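Local structure of NEQ263 (Nanoarchaeum equitans Kin4-M, 5BN4) at residues Glu25-Ile30 with Leu42-Tyr47; Gln128-Phe133 with Ser323-Ala328; Asp369-Lys374 with Ser408-Ser413. The protein probably serves as the B-type subunit of an A/V-type ATPase head, contributing to nucleotide binding at the interface with its A-type (alpha chain) partner. All coordinates share one frame; numbering follows the deposited sequence.

Overall arrangement
The three contacts follow one another along the chain and none touches another. Contact 1 and contact 3 lie on opposite sides of the chain's centre, with about 63 Å between their own centres; contact 2 lies nearest the middle, 38 Å and 28 Å centre to centre from them. Contact 1 is a mostly buried pairing of strands 28-34 and 38-43, combining backbone bonds with aromatic packing. Contact 2, partly buried, ties the lead-in to strand 131-134 to strand 324-325 and the turn after it by one amide-hydroxyl bond, and extends an arginine to a nucleotide. Contact 3, at the surface, sets helix 369-384 against the tail after helix 394-407 and rests on van der Waals contact, without a hydrogen bond between its segments.

Contact 1: residues Glu25-Ile30 with Leu42-Tyr47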
loop_
_atom_site.group_PDB
_atom_site.type_symbol
_atom_site.label_atom_id
_atom_site.label_comp_id
_atom_site.label_asym_id
_atom_site.label_seq_id
_atom_site.Cartn_x
_atom_site.Cartn_y
_atom_site.Cartn_z
ATOM N N GLU B 25 34.341 13.063 28.669
ATOM C CA GLU B 25 35.584 12.546 29.228
ATOM C C GLU B 25 36.475 11.972 28.131
ATOM O O GLU B 25 37.558 12.492 27.866
ATOM C CB GLU B 25 35.303 11.494 30.303
ATOM C CG GLU B 25 34.638 12.057 31.551
ATOM C CD GLU B 25 34.590 11.061 32.693
ATOM O OE1 GLU B 25 35.096 11.389 33.788
ATOM O OE2 GLU B 25 34.044 9.954 32.500
ATOM N N GLU B 26 36.010 10.904 27.493
ATOM C CA GLU B 26 36.766 10.263 26.423
ATOM C C GLU B 26 36.229 10.627 25.044
ATOM O O GLU B 26 36.991 10.990 24.148
ATOM C CB GLU B 26 36.770 8.740 26.604
ATOM C CG GLU B 26 36.816 7.930 25.302
ATOM C CD GLU B 26 38.199 7.865 24.668
ATOM O OE1 GLU B 26 38.921 8.884 24.668
ATOM O OE2 GLU B 26 38.564 6.782 24.162
ATOM N N THR B 27 34.914 10.539 24.882
ATOM C CA THR B 27 34.300 10.695 23.569
ATOM C C THR B 27 33.800 12.111 23.297
ATOM O O THR B 27 33.705 12.939 24.204
ATOM C CB THR B 27 33.127 9.715 23.383
ATOM O OG1 THR B 27 32.682 9.753 22.022
ATOM C CG2 THR B 27 31.974 10.082 24.305
ATOM N N LYS B 28 33.488 12.375 22.033
ATOM C CA LYS B 28 32.920 13.651 21.624
ATOM C C LYS B 28 31.456 13.458 21.250
ATOM O O LYS B 28 30.914 12.360 21.388
ATOM C CB LYS B 28 33.689 14.225 20.432
ATOM C CG LYS B 28 35.183 14.384 20.662
ATOM C CD LYS B 28 35.872 14.917 19.416
ATOM C CE LYS B 28 37.376 15.023 19.608
ATOM N NZ LYS B 28 38.054 15.508 18.372
ATOM N N ALA B 29 30.823 14.520 20.767
ATOM C CA ALA B 29 29.423 14.455 20.368
ATOM C C ALA B 29 29.064 15.590 19.420
ATOM O O ALA B 29 29.701 16.643 19.428
ATOM C CB ALA B 29 28.519 14.482 21.593
ATOM N N ILE B 30 28.040 15.369 18.603
ATOM C CA ILE B 30 27.568 16.388 17.674
ATOM C C ILE B 30 26.146 16.805 18.015
ATOM O O ILE B 30 25.243 15.969 18.079
ATOM C CB ILE B 30 27.588 15.884 16.220
ATOM C CG1 ILE B 30 28.981 15.384 15.843
ATOM C CG2 ILE B 30 27.149 16.989 15.273
ATOM C CD1 ILE B 30 30.024 16.471 15.807
ATOM N N LEU B 42 24.570 13.464 19.437
ATOM C CA LEU B 42 24.909 12.084 19.118
ATOM C C LEU B 42 26.335 11.756 19.538
ATOM O O LEU B 42 27.280 12.430 19.130
ATOM C CB LEU B 42 24.740 11.830 17.620
ATOM C CG LEU B 42 23.363 11.358 17.154
ATOM C CD1 LEU B 42 23.250 11.456 15.643
ATOM C CD2 LEU B 42 23.127 9.934 17.616
ATOM N N LEU B 43 26.483 10.714 20.350
ATOM C CA LEU B 43 27.798 10.265 20.793
ATOM C C LEU B 43 28.608 9.706 19.629
ATOM O O LEU B 43 28.054 9.115 18.702
ATOM C CB LEU B 43 27.659 9.200 21.880
ATOM C CG LEU B 43 26.880 9.617 23.128
ATOM C CD1 LEU B 43 26.753 8.448 24.091
ATOM C CD2 LEU B 43 27.548 10.806 23.799
ATOM N N PHE B 44 29.922 9.895 19.686
ATOM C CA PHE B 44 30.815 9.394 18.648
ATOM C C PHE B 44 30.905 7.873 18.677
ATOM O O PHE B 44 31.142 7.240 17.649
ATOM C CB PHE B 44 32.210 10.002 18.799
ATOM C CG PHE B 44 32.378 11.318 18.095
ATOM C CD1 PHE B 44 31.379 12.277 18.142
ATOM C CD2 PHE B 44 33.539 11.600 17.394
ATOM C CE1 PHE B 44 31.533 13.489 17.498
ATOM C CE2 PHE B 44 33.699 12.812 16.748
ATOM C CZ PHE B 44 32.693 13.757 16.800
ATOM N N ASP B 45 30.713 7.295 19.859
ATOM C CA ASP B 45 30.784 5.847 20.026
ATOM C C ASP B 45 30.120 5.399 21.325
ATOM O O ASP B 45 29.358 6.149 21.935
ATOM C CB ASP B 45 32.238 5.370 19.979
ATOM C CG ASP B 45 33.140 6.156 20.909
ATOM O OD1 ASP B 45 32.742 7.265 21.323
ATOM O OD2 ASP B 45 34.249 5.671 21.220
ATOM N N TYR B 46 30.415 4.171 21.738
ATOM C CA TYR B 46 29.847 3.616 22.961
ATOM C C TYR B 46 30.411 4.316 24.195
ATOM O O TYR B 46 31.613 4.268 24.454
ATOM C CB TYR B 46 30.100 2.107 23.030
ATOM C CG TYR B 46 29.673 1.463 24.331
ATOM C CD1 TYR B 46 28.346 1.490 24.740
ATOM C CD2 TYR B 46 30.594 0.817 25.143
ATOM C CE1 TYR B 46 27.950 0.899 25.928
ATOM C CE2 TYR B 46 30.211 0.223 26.330
ATOM C CZ TYR B 46 28.887 0.268 26.717
ATOM O OH TYR B 46 28.501 -0.322 27.899
ATOM N N TYR B 47 29.533 4.971 24.949
ATOM C CA TYR B 47 29.944 5.714 26.134
ATOM C C TYR B 47 29.132 5.296 27.357
ATOM O O TYR B 47 27.902 5.284 27.325
ATOM C CB TYR B 47 29.814 7.219 25.892
ATOM C CG TYR B 47 30.293 8.073 27.044
ATOM C CD1 TYR B 47 31.647 8.185 27.336
ATOM C CD2 TYR B 47 29.394 8.776 27.835
ATOM C CE1 TYR B 47 32.091 8.966 28.387
ATOM C CE2 TYR B 47 29.828 9.562 28.886
ATOM C CZ TYR B 47 31.177 9.653 29.158
ATOM O OH TYR B 47 31.612 10.433 30.204
#
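K28 lies over one face of the F44 ring: its CB stands 3.6 Å from the ring centroid and only 7° off the ring normal, a CH-pi contact. The same ring is approached obliquely by I30, whose CG1 comes to 3.6 Å from F44 CE1, and F77 stacks on it from outside the two segments. T27 splits its branches between two partners. With OG1 anti to the backbone N (chi1 -171°), the hydroxyl meets D45 end-on, T27 OG1 donating to D45 OD1 at 2.6 Å, while T27 CG2 rests 3.6 Å from Y47 CD1, the two side chains set aslant. These side chains flank the open end of the beta hairpin formed by strands 28-34 and 38-43, part of an antiparallel N-terminal sheet that probably corresponds to the beta-barrel domain of A/V-type ATPase heads. I30 and L42 form a hydrogen-bonded pair, I30 N to L42 O at 3.1 Å and L42 N to I30 O at 2.9 Å, and A29 faces L43 in the neighbouring non-hydrogen-bonded pair. Where the strands end, F44 N donates to K28 O at 3.2 Å. E25 crosses Y47 at about a right angle, and the Y47 hydroxyl is bonded to E50 O.

Contact 2: residues Gln128-Phe133 with Ser323-Ala328; sequences QKIAIF and SLSRLA. With ANP (phosphoaminophosphonic acid-adenylate ester), chain C.
In Q128, CG is anti to the backbone N (chi1 -174°) and the chain beyond it stays extended; in S325, OG is anti to its own N (chi1 -178°). Together these torsions place the amide nitrogen beside the hydroxyl, and Q128 NE2 donates to S325 OG at 3.0 Å. The bond is nearly straight, 164° at the hydrogen, and the oxygen lies close to the amide plane. Further bonds fix the amide's rotation: OE1 accepts from L125 N, NE2 also reaches E300 O, and S325 OG is tied in turn to P123 O.

Apolar atoms close in around this bond. L327 runs past Q128 in the opposite direction, with L327 CB 3.9 Å from Q128 NE2. I130 sends CD1 to 3.4 Å from L324 O and 4.0 Å from S325 CB. Residues S325 to A328 form a type I turn, closed by A328 N to S325 O at 3.2 Å.

R326 leaves that turn extended from CG to NE, which brings an edge of its guanidinium to the beta phosphate of the ATP analogue ANP. R326 NH1 donates to ANP O2B at 3.1 Å and to the bridging O3A of ANP at 3.2 Å; NH2 adds a weak bond to O2B. NH2 is also held by G296 O, which helps position the group. The nucleotide itself is gripped by G226, S227, G228 and K229 of the neighbouring V-type ATP synthase alpha chain. An arginine offered by one subunit to phosphates bound on the P-loop of the next is the arrangement of an arginine finger, consistent with the intersubunit nucleotide sites of rotary ATPases.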
loop_
_atom_site.group_PDB
_atom_site.type_symbol
_atom_site.label_atom_id
_atom_site.label_comp_id
_atom_site.label_asym_id
_atom_site.label_seq_id
_atom_site.Cartn_x
_atom_site.Cartn_y
_atom_site.Cartn_z
ATOM N N GLN B 128 33.162 12.485 -13.729
ATOM C CA GLN B 128 31.775 12.035 -13.770
ATOM C C GLN B 128 31.379 11.325 -12.480
ATOM O O GLN B 128 32.193 10.638 -11.862
ATOM C CB GLN B 128 31.556 11.104 -14.968
ATOM C CG GLN B 128 30.109 10.690 -15.206
ATOM C CD GLN B 128 29.953 9.791 -16.419
ATOM O OE1 GLN B 128 30.935 9.284 -16.958
ATOM N NE2 GLN B 128 28.714 9.594 -16.856
ATOM N N LYS B 129 30.129 11.508 -12.070
ATOM C CA LYS B 129 29.561 10.729 -10.977
ATOM C C LYS B 129 28.605 9.685 -11.543
ATOM O O LYS B 129 27.563 10.018 -12.111
ATOM C CB LYS B 129 28.841 11.633 -9.971
ATOM C CG LYS B 129 27.963 12.698 -10.611
ATOM C CD LYS B 129 27.010 13.313 -9.608
ATOM C CE LYS B 129 26.074 14.297 -10.283
ATOM N NZ LYS B 129 26.806 15.452 -10.864
ATOM N N ILE B 130 28.976 8.418 -11.405
ATOM C CA ILE B 130 28.146 7.327 -11.896
ATOM C C ILE B 130 28.059 6.228 -10.836
ATOM O O ILE B 130 29.035 5.933 -10.150
ATOM C CB ILE B 130 28.659 6.787 -13.261
ATOM C CG1 ILE B 130 27.601 5.916 -13.939
ATOM C CG2 ILE B 130 29.971 6.037 -13.102
ATOM C CD1 ILE B 130 27.881 5.661 -15.402
ATOM N N ALA B 131 26.877 5.642 -10.684
ATOM C CA ALA B 131 26.635 4.715 -9.585
ATOM C C ALA B 131 26.536 3.264 -10.036
ATOM O O ALA B 131 26.382 2.977 -11.222
ATOM C CB ALA B 131 25.381 5.117 -8.820
ATOM N N ILE B 132 26.631 2.352 -9.074
ATOM C CA ILE B 132 26.424 0.935 -9.336
ATOM C C ILE B 132 25.189 0.452 -8.584
ATOM O O ILE B 132 25.120 0.553 -7.360
ATOM C CB ILE B 132 27.639 0.089 -8.905
ATOM C CG1 ILE B 132 28.907 0.559 -9.624
ATOM C CG2 ILE B 132 27.387 -1.386 -9.179
ATOM C CD1 ILE B 132 30.143 -0.243 -9.264
ATOM N N PHE B 133 24.206 -0.055 -9.321
ATOM C CA PHE B 133 23.010 -0.614 -8.704
ATOM C C PHE B 133 23.115 -2.131 -8.695
ATOM O O PHE B 133 23.233 -2.757 -9.749
ATOM C CB PHE B 133 21.744 -0.186 -9.453
ATOM C CG PHE B 133 21.382 1.265 -9.273
ATOM C CD1 PHE B 133 22.147 2.096 -8.468
ATOM C CD2 PHE B 133 20.266 1.793 -9.903
ATOM C CE1 PHE B 133 21.815 3.428 -8.304
ATOM C CE2 PHE B 133 19.925 3.125 -9.740
ATOM C CZ PHE B 133 20.702 3.942 -8.941
ATOM N N SER B 323 21.457 -0.011 -17.799
ATOM C CA SER B 323 22.579 0.860 -17.458
ATOM C C SER B 323 22.594 2.103 -18.340
ATOM O O SER B 323 22.021 2.111 -19.430
ATOM C CB SER B 323 23.913 0.120 -17.586
ATOM O OG SER B 323 23.891 -1.117 -16.896
ATOM N N LEU B 324 23.263 3.147 -17.865
ATOM C CA LEU B 324 23.317 4.412 -18.585
ATOM C C LEU B 324 24.516 5.241 -18.148
ATOM O O LEU B 324 24.900 5.226 -16.981
ATOM C CB LEU B 324 22.027 5.205 -18.356
ATOM C CG LEU B 324 21.932 6.619 -18.939
ATOM C CD1 LEU B 324 21.863 6.584 -20.457
ATOM C CD2 LEU B 324 20.735 7.359 -18.361
ATOM N N SER B 325 25.113 5.950 -19.100
ATOM C CA SER B 325 26.115 6.962 -18.797
ATOM C C SER B 325 25.702 8.251 -19.497
ATOM O O SER B 325 25.790 8.356 -20.720
ATOM C CB SER B 325 27.501 6.520 -19.262
ATOM O OG SER B 325 28.480 7.488 -18.929
ATOM N N ARG B 326 25.235 9.220 -18.719
ATOM C CA ARG B 326 24.666 10.440 -19.281
ATOM C C ARG B 326 25.685 11.257 -20.069
ATOM O O ARG B 326 25.379 11.775 -21.142
ATOM C CB ARG B 326 24.044 11.303 -18.181
ATOM C CG ARG B 326 22.900 10.634 -17.435
ATOM C CD ARG B 326 22.327 11.563 -16.380
ATOM N NE ARG B 326 21.334 10.904 -15.538
ATOM C CZ ARG B 326 20.021 10.989 -15.724
ATOM N NH1 ARG B 326 19.538 11.708 -16.727
ATOM N NH2 ARG B 326 19.191 10.357 -14.903
ATOM N N LEU B 327 26.900 11.362 -19.540
ATOM C CA LEU B 327 27.917 12.201 -20.160
ATOM C C LEU B 327 28.745 11.439 -21.194
ATOM O O LEU B 327 29.689 11.988 -21.761
ATOM C CB LEU B 327 28.829 12.815 -19.094
ATOM C CG LEU B 327 28.124 13.536 -17.940
ATOM C CD1 LEU B 327 29.130 14.240 -17.044
ATOM C CD2 LEU B 327 27.090 14.517 -18.464
ATOM N N ALA B 328 28.372 10.185 -21.442
ATOM C CA ALA B 328 29.107 9.308 -22.356
ATOM C C ALA B 328 29.353 9.920 -23.732
ATOM O O ALA B 328 30.457 9.830 -24.268
ATOM C CB ALA B 328 28.384 7.976 -22.502
HETATM P PG ANP C . 17.100 14.895 -15.852
HETATM O O1G ANP C . 18.589 15.028 -16.306
HETATM O O2G ANP C . 16.525 16.336 -15.495
HETATM O O3G ANP C . 16.988 14.019 -14.597
HETATM P PB ANP C . 16.092 12.698 -17.294
HETATM O O1B ANP C . 14.614 12.333 -17.616
HETATM O O2B ANP C . 16.499 11.930 -16.010
HETATM N N3B ANP C . 16.194 14.364 -17.115
HETATM P PA ANP C . 17.967 13.163 -19.302
HETATM O O1A ANP C . 17.148 14.381 -19.779
HETATM O O2A ANP C . 19.145 13.677 -18.402
HETATM O O3A ANP C . 16.948 12.224 -18.480
HETATM O "O5'" ANP C . 18.490 12.317 -20.507
HETATM C "C5'" ANP C . 18.797 10.935 -20.295
HETATM C "C4'" ANP C . 19.416 10.357 -21.548
HETATM O "O4'" ANP C . 18.532 10.409 -22.607
HETATM C "C3'" ANP C . 20.679 11.125 -21.917
HETATM O "O3'" ANP C . 21.795 10.404 -21.690
HETATM C "C2'" ANP C . 20.551 11.419 -23.362
HETATM O "O2'" ANP C . 21.617 10.964 -24.130
HETATM C "C1'" ANP C . 19.265 10.739 -23.765
HETATM N N9 ANP C . 18.435 11.538 -24.668
HETATM C C8 ANP C . 17.341 12.240 -24.329
HETATM N N7 ANP C . 16.849 12.836 -25.395
HETATM C C5 ANP C . 17.600 12.545 -26.453
HETATM C C6 ANP C . 17.555 12.882 -27.802
HETATM N N6 ANP C . 16.510 13.736 -28.284
HETATM N N1 ANP C . 18.485 12.408 -28.645
HETATM C C2 ANP C . 19.483 11.598 -28.213
HETATM N N3 ANP C . 19.557 11.248 -26.905
HETATM C C4 ANP C . 18.634 11.703 -26.011
#

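Contact 3: residues Asp369-Lys374 with Ser408-Ser413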
loop_
_atom_site.group_PDB
_atom_site.type_symbol
_atom_site.label_atom_id
_atom_site.label_comp_id
_atom_site.label_asym_id
_atom_site.label_seq_id
_atom_site.Cartn_x
_atom_site.Cartn_y
_atom_site.Cartn_z
ATOM N N ASP B 369 15.214 -12.627 -36.960
ATOM C CA ASP B 369 14.933 -12.634 -35.528
ATOM C C ASP B 369 15.769 -13.678 -34.799
ATOM O O ASP B 369 16.025 -13.551 -33.603
ATOM C CB ASP B 369 13.445 -12.866 -35.265
ATOM C CG ASP B 369 12.601 -11.653 -35.597
ATOM O OD1 ASP B 369 13.166 -10.543 -35.690
ATOM O OD2 ASP B 369 11.372 -11.806 -35.756
ATOM N N LYS B 370 16.189 -14.713 -35.521
ATOM C CA LYS B 370 17.100 -15.697 -34.951
ATOM C C LYS B 370 18.527 -15.174 -35.060
ATOM O O LYS B 370 19.431 -15.652 -34.374
ATOM C CB LYS B 370 16.969 -17.049 -35.653
ATOM C CG LYS B 370 17.493 -17.074 -37.078
ATOM C CD LYS B 370 17.830 -18.493 -37.508
ATOM C CE LYS B 370 18.916 -19.090 -36.624
ATOM N NZ LYS B 370 19.259 -20.487 -37.011
ATOM N N ALA B 371 18.718 -14.187 -35.931
ATOM C CA ALA B 371 20.010 -13.528 -36.073
ATOM C C ALA B 371 20.264 -12.626 -34.872
ATOM O O ALA B 371 21.334 -12.673 -34.264
ATOM C CB ALA B 371 20.057 -12.724 -37.362
ATOM N N TYR B 372 19.273 -11.805 -34.537
ATOM C CA TYR B 372 19.358 -10.938 -33.367
ATOM C C TYR B 372 19.351 -11.758 -32.083
ATOM O O TYR B 372 19.945 -11.362 -31.081
ATOM C CB TYR B 372 18.217 -9.918 -33.363
ATOM C CG TYR B 372 18.441 -8.759 -34.308
ATOM C CD1 TYR B 372 19.158 -7.641 -33.907
ATOM C CD2 TYR B 372 17.942 -8.785 -35.602
ATOM C CE1 TYR B 372 19.369 -6.581 -34.767
ATOM C CE2 TYR B 372 18.147 -7.730 -36.470
ATOM C CZ TYR B 372 18.861 -6.630 -36.046
ATOM O OH TYR B 372 19.070 -5.575 -36.904
ATOM N N LEU B 373 18.677 -12.902 -32.123
ATOM C CA LEU B 373 18.665 -13.827 -30.998
ATOM C C LEU B 373 20.064 -14.382 -30.765
ATOM O O LEU B 373 20.533 -14.462 -29.629
ATOM C CB LEU B 373 17.691 -14.974 -31.264
ATOM C CG LEU B 373 17.524 -15.996 -30.140
ATOM C CD1 LEU B 373 16.721 -15.405 -28.989
ATOM C CD2 LEU B 373 16.874 -17.267 -30.662
ATOM N N LYS B 374 20.726 -14.767 -31.852
ATOM C CA LYS B 374 22.098 -15.252 -31.783
ATOM C C LYS B 374 23.017 -14.138 -31.306
ATOM O O LYS B 374 23.948 -14.374 -30.534
ATOM C CB LYS B 374 22.560 -15.755 -33.154
ATOM C CG LYS B 374 24.024 -16.192 -33.218
ATOM C CD LYS B 374 24.216 -17.647 -32.791
ATOM C CE LYS B 374 24.473 -17.786 -31.294
ATOM N NZ LYS B 374 24.647 -19.210 -30.885
ATOM N N SER B 408 26.565 -13.721 -36.281
ATOM C CA SER B 408 25.111 -13.640 -36.210
ATOM C C SER B 408 24.479 -13.368 -37.571
ATOM O O SER B 408 23.255 -13.329 -37.698
ATOM C CB SER B 408 24.690 -12.558 -35.215
ATOM O OG SER B 408 25.276 -12.783 -33.945
ATOM N N GLY B 409 25.315 -13.180 -38.588
ATOM C CA GLY B 409 24.828 -12.905 -39.927
ATOM C C GLY B 409 24.322 -11.483 -40.072
ATOM O O GLY B 409 23.465 -11.197 -40.909
ATOM N N LEU B 410 24.855 -10.590 -39.246
ATOM C CA LEU B 410 24.497 -9.179 -39.295
ATOM C C LEU B 410 25.631 -8.384 -39.940
ATOM O O LEU B 410 26.778 -8.834 -39.941
ATOM C CB LEU B 410 24.207 -8.660 -37.884
ATOM C CG LEU B 410 23.095 -9.393 -37.129
ATOM C CD1 LEU B 410 22.860 -8.754 -35.771
ATOM C CD2 LEU B 410 21.811 -9.417 -37.946
ATOM N N PRO B 411 25.312 -7.209 -40.508
ATOM C CA PRO B 411 26.327 -6.366 -41.150
ATOM C C PRO B 411 27.462 -5.981 -40.204
ATOM O O PRO B 411 27.211 -5.428 -39.131
ATOM C CB PRO B 411 25.534 -5.120 -41.555
ATOM C CG PRO B 411 24.145 -5.613 -41.742
ATOM C CD PRO B 411 23.951 -6.673 -40.699
ATOM N N TYR B 412 28.697 -6.274 -40.602
ATOM C CA TYR B 412 29.868 -5.936 -39.799
ATOM C C TYR B 412 30.887 -5.133 -40.605
ATOM O O TYR B 412 30.879 -5.159 -41.837
ATOM C CB TYR B 412 30.513 -7.198 -39.213
ATOM C CG TYR B 412 31.036 -8.179 -40.241
ATOM C CD1 TYR B 412 30.187 -9.088 -40.860
ATOM C CD2 TYR B 412 32.384 -8.207 -40.582
ATOM C CE1 TYR B 412 30.661 -9.989 -41.798
ATOM C CE2 TYR B 412 32.869 -9.104 -41.518
ATOM C CZ TYR B 412 32.003 -9.992 -42.122
ATOM O OH TYR B 412 32.480 -10.887 -43.054
ATOM N N SER B 413 31.762 -4.421 -39.904
ATOM C CA SER B 413 32.754 -3.570 -40.551
ATOM C C SER B 413 34.119 -4.249 -40.632
ATOM O O SER B 413 34.734 -4.548 -39.609
ATOM C CB SER B 413 32.874 -2.235 -39.813
ATOM O OG SER B 413 33.826 -1.391 -40.436
#
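A371 lies at the middle of the contact, its methyl group touching two residues of the tail: A371 CB is 3.3 Å from S408 O and 3.8 Å from L410 CD2. The backbones are also closest here, with the CA atoms of A371 and S408 5.1 Å apart. L410 divides its branches. While CD2 meets the alanine, L410 CD1 sits over one face of the Y372 ring, displaced toward the rim, 4.2 Å from Y372 CE1. The CG of L410 lies anti to the carbonyl carbon (chi1 -58°), which directs the fork at the helix. S408 fits beside the next turn: its CB is 3.5 Å from A371 O, and its OG is 3.7 Å from K374 CG, a contact with the aliphatic part of the lysine.

What sets these groups in place is the end of helix 394-407. G409 is the first residue beyond it to leave helical angles; its positive phi of 75° and two bonds back into the last turn make a Schellman motif. The chain thus turns out of the helix just before L410, whose side chain then points toward helix 369-384. Both helices belong to the helical C-terminal domain of this ATPase family, and the contact joins the start of one to the exit of the other.

Further out, the S408 hydroxyl is bonded to I404 O in the preceding helical turn, which accounts for its polar end. K374 bends at chi2 and chi3, and its NZ forms a salt bridge with E377 of its own helix. K374 N bonds K370 O at 3.0 Å, as expected within a helix. L410 packs on L405 and F375 as well, and the Y372 side chain also touches S346 and K349 of helix 334-356.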